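Tumor necrosis factor receptor superfamily member 16 (Rattus norvegicus, PDB 1SG1) serves as the low-affinity neurotrophin receptor p75NTR, whose elongated, cysteine-rich extracellular region binds nerve growth factor. Local coordinates at residues C[57-62]-C[74-79]. Residues are numbered along the deposited sequence; the frame is centred on the assembly and turned at random.
Sequences PCTECL and ADDAVC
Thr59 and Cys61 face Asp76, Ala77 and Cys79 across two extended backbones that run in nearly the same direction, with CA atoms of Cys58 and Asp76 5.4 Å from each other and those of Cys61 and Cys79 5.5 Å. At one end the carboxylate of Asp76 holds the amide of Thr59 securely, and its other oxygen lies against the hydroxyl. The backbone N of Thr59 gives a nearly straight hydrogen bond (171°) to the syn lone pair of Asp76 OD1 at 2.8 Å, while Thr59 OG1 comes within 2.4 Å of Asp76 OD2, too short to be taken at face value. Thr59 OG1 lies beside its own backbone N, anti to the carbonyl carbon (chi1 -63°), which turns the hydroxyl toward the carboxylate. Asp76 OD1 also accepts from Ala77 N, which comes from above the carboxylate plane. Further along, Ala77 CB rests 3.6 Å from Thr59 O. The other end is covalent: Cys61 SG and Cys79 SG are joined at 2.0 Å with chi3 -86°, close to the relaxed right angle of a disulfide. Met67 and Gln65 of strand 65-69 lie against this bridge, on Cys61 and Cys79 respectively, and Cys58 forms a second disulfide, to Cys71. Such paired disulfides are characteristic of the TNF-receptor cysteine-rich repeat, an elongated module with little hydrophobic core. Here a disulfide and a carboxylate-to-amide bond tie the loop after strand 56-57 to the approach and start of strand 78-81, and two amide donors on one oxygen would probably favour the ionised carboxylate.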
ATOM      1  N   PRO C  57       2.964 -14.615 -19.455  1.00 42.61           N
ATOM      2  CA  PRO C  57       4.030 -14.335 -18.504  1.00 41.50           C
ATOM      3  C   PRO C  57       3.792 -13.034 -17.727  1.00 40.87           C
ATOM      4  O   PRO C  57       3.593 -11.965 -18.310  1.00 38.08           O
ATOM      5  CB  PRO C  57       5.273 -14.284 -19.390  1.00 43.15           C
ATOM      6  CG  PRO C  57       4.727 -13.771 -20.704  1.00 43.42           C
ATOM      7  CD  PRO C  57       3.452 -14.556 -20.845  1.00 41.66           C
ATOM      8  N   CYS C  58       3.809 -13.153 -16.402  1.00 39.69           N
ATOM      9  CA  CYS C  58       3.611 -12.026 -15.515  1.00 38.20           C
ATOM     10  C   CYS C  58       4.627 -10.977 -15.855  1.00 36.05           C
ATOM     11  O   CYS C  58       5.795 -11.305 -16.018  1.00 34.78           O
ATOM     12  CB  CYS C  58       3.864 -12.435 -14.083  1.00 38.49           C
ATOM     13  SG  CYS C  58       2.619 -13.479 -13.302  1.00 41.10           S
ATOM     14  N   THR C  59       4.178  -9.724 -15.933  1.00 35.69           N
ATOM     15  CA  THR C  59       5.028  -8.571 -16.228  1.00 35.76           C
ATOM     16  C   THR C  59       6.044  -8.403 -15.094  1.00 37.10           C
ATOM     17  O   THR C  59       5.691  -8.452 -13.925  1.00 36.42           O
ATOM     18  CB  THR C  59       4.171  -7.286 -16.320  1.00 36.75           C
ATOM     19  OG1 THR C  59       3.250  -7.394 -17.413  1.00 37.19           O
ATOM     20  CG2 THR C  59       5.043  -6.057 -16.502  1.00 35.33           C
ATOM     21  N   GLU C  60       7.311  -8.213 -15.432  1.00 38.96           N
ATOM     22  CA  GLU C  60       8.328  -8.037 -14.404  1.00 38.43           C
ATOM     23  C   GLU C  60       8.827  -6.606 -14.366  1.00 36.20           C
ATOM     24  O   GLU C  60       8.999  -5.968 -15.398  1.00 34.83           O
ATOM     25  CB  GLU C  60       9.531  -8.926 -14.654  1.00 44.53           C
ATOM     26  CG  GLU C  60       9.245 -10.370 -14.928  1.00 46.75           C
ATOM     27  CD  GLU C  60      10.515 -11.175 -14.861  1.00 49.15           C
ATOM     28  OE1 GLU C  60      11.531 -10.698 -15.422  1.00 51.70           O
ATOM     29  OE2 GLU C  60      10.500 -12.267 -14.252  1.00 49.25           O
ATOM     30  N   CYS C  61       9.074  -6.115 -13.162  1.00 34.39           N
ATOM     31  CA  CYS C  61       9.557  -4.766 -12.985  1.00 32.07           C
ATOM     32  C   CYS C  61      11.066  -4.814 -13.116  1.00 32.19           C
ATOM     33  O   CYS C  61      11.756  -5.454 -12.323  1.00 29.47           O
ATOM     34  CB  CYS C  61       9.146  -4.248 -11.613  1.00 34.71           C
ATOM     35  SG  CYS C  61       7.385  -4.502 -11.205  1.00 33.39           S
ATOM     36  N   LEU C  62      11.577  -4.137 -14.138  1.00 33.27           N
ATOM     37  CA  LEU C  62      12.998  -4.136 -14.394  1.00 34.88           C
ATOM     38  C   LEU C  62      13.594  -2.777 -14.122  1.00 32.58           C
ATOM     39  O   LEU C  62      12.909  -1.787 -14.246  1.00 33.76           O
ATOM     40  CB  LEU C  62      13.232  -4.544 -15.855  1.00 38.22           C
ATOM     41  CG  LEU C  62      12.305  -5.673 -16.355  1.00 40.82           C
ATOM     42  CD1 LEU C  62      12.449  -5.827 -17.859  1.00 39.65           C
ATOM     43  CD2 LEU C  62      12.620  -6.988 -15.646  1.00 37.96           C
ATOM     44  N   ALA C  74      -4.698 -14.787 -11.767  1.00 36.41           N
ATOM     45  CA  ALA C  74      -5.756 -14.189 -12.568  1.00 36.26           C
ATOM     46  C   ALA C  74      -5.556 -12.707 -12.888  1.00 35.71           C
ATOM     47  O   ALA C  74      -6.433 -12.049 -13.455  1.00 35.22           O
ATOM     48  CB  ALA C  74      -7.105 -14.394 -11.862  1.00 39.07           C
ATOM     49  N   ASP C  75      -4.401 -12.180 -12.536  1.00 34.32           N
ATOM     50  CA  ASP C  75      -4.154 -10.778 -12.782  1.00 32.82           C
ATOM     51  C   ASP C  75      -2.656 -10.512 -12.912  1.00 31.20           C
ATOM     52  O   ASP C  75      -1.843 -11.005 -12.148  1.00 30.24           O
ATOM     53  CB  ASP C  75      -4.766  -9.961 -11.639  1.00 36.98           C
ATOM     54  CG  ASP C  75      -5.568  -8.762 -12.122  1.00 38.39           C
ATOM     55  OD1 ASP C  75      -6.134  -8.048 -11.269  1.00 42.49           O
ATOM     56  OD2 ASP C  75      -5.640  -8.522 -13.343  1.00 42.19           O
ATOM     57  N   ASP C  76      -2.292  -9.736 -13.916  1.00 30.60           N
ATOM     58  CA  ASP C  76      -0.905  -9.414 -14.137  1.00 29.09           C
ATOM     59  C   ASP C  76      -0.415  -8.516 -13.003  1.00 30.84           C
ATOM     60  O   ASP C  76      -1.205  -7.999 -12.203  1.00 29.66           O
ATOM     61  CB  ASP C  76      -0.768  -8.686 -15.462  1.00 26.73           C
ATOM     62  CG  ASP C  76       0.662  -8.537 -15.892  1.00 22.41           C
ATOM     63  OD1 ASP C  76       1.531  -9.156 -15.269  1.00 21.74           O
ATOM     64  OD2 ASP C  76       0.916  -7.809 -16.860  1.00 23.36           O
ATOM     65  N   ALA C  77       0.897  -8.334 -12.949  1.00 29.53           N
ATOM     66  CA  ALA C  77       1.502  -7.504 -11.956  1.00 30.47           C
ATOM     67  C   ALA C  77       1.511  -6.093 -12.524  1.00 31.19           C
ATOM     68  O   ALA C  77       1.322  -5.901 -13.719  1.00 30.46           O
ATOM     69  CB  ALA C  77       2.913  -7.971 -11.690  1.00 30.21           C
ATOM     70  N   VAL C  78       1.710  -5.111 -11.651  1.00 29.59           N
ATOM     71  CA  VAL C  78       1.804  -3.738 -12.075  1.00 28.19           C
ATOM     72  C   VAL C  78       3.096  -3.158 -11.498  1.00 28.59           C
ATOM     73  O   VAL C  78       3.470  -3.449 -10.371  1.00 21.78           O
ATOM     74  CB  VAL C  78       0.577  -2.921 -11.644  1.00 29.78           C
ATOM     75  CG1 VAL C  78       0.577  -1.616 -12.377  1.00 27.25           C
ATOM     76  CG2 VAL C  78      -0.713  -3.689 -11.963  1.00 27.82           C
ATOM     77  N   CYS C  79       3.783  -2.370 -12.323  1.00 30.65           N
ATOM     78  CA  CYS C  79       5.044  -1.750 -11.969  1.00 34.44           C
ATOM     79  C   CYS C  79       5.032  -0.243 -12.098  1.00 37.21           C
ATOM     80  O   CYS C  79       4.500   0.294 -13.047  1.00 38.70           O
ATOM     81  CB  CYS C  79       6.150  -2.265 -12.869  1.00 34.19           C
ATOM     82  SG  CYS C  79       6.386  -4.060 -12.922  1.00 34.44           S
TER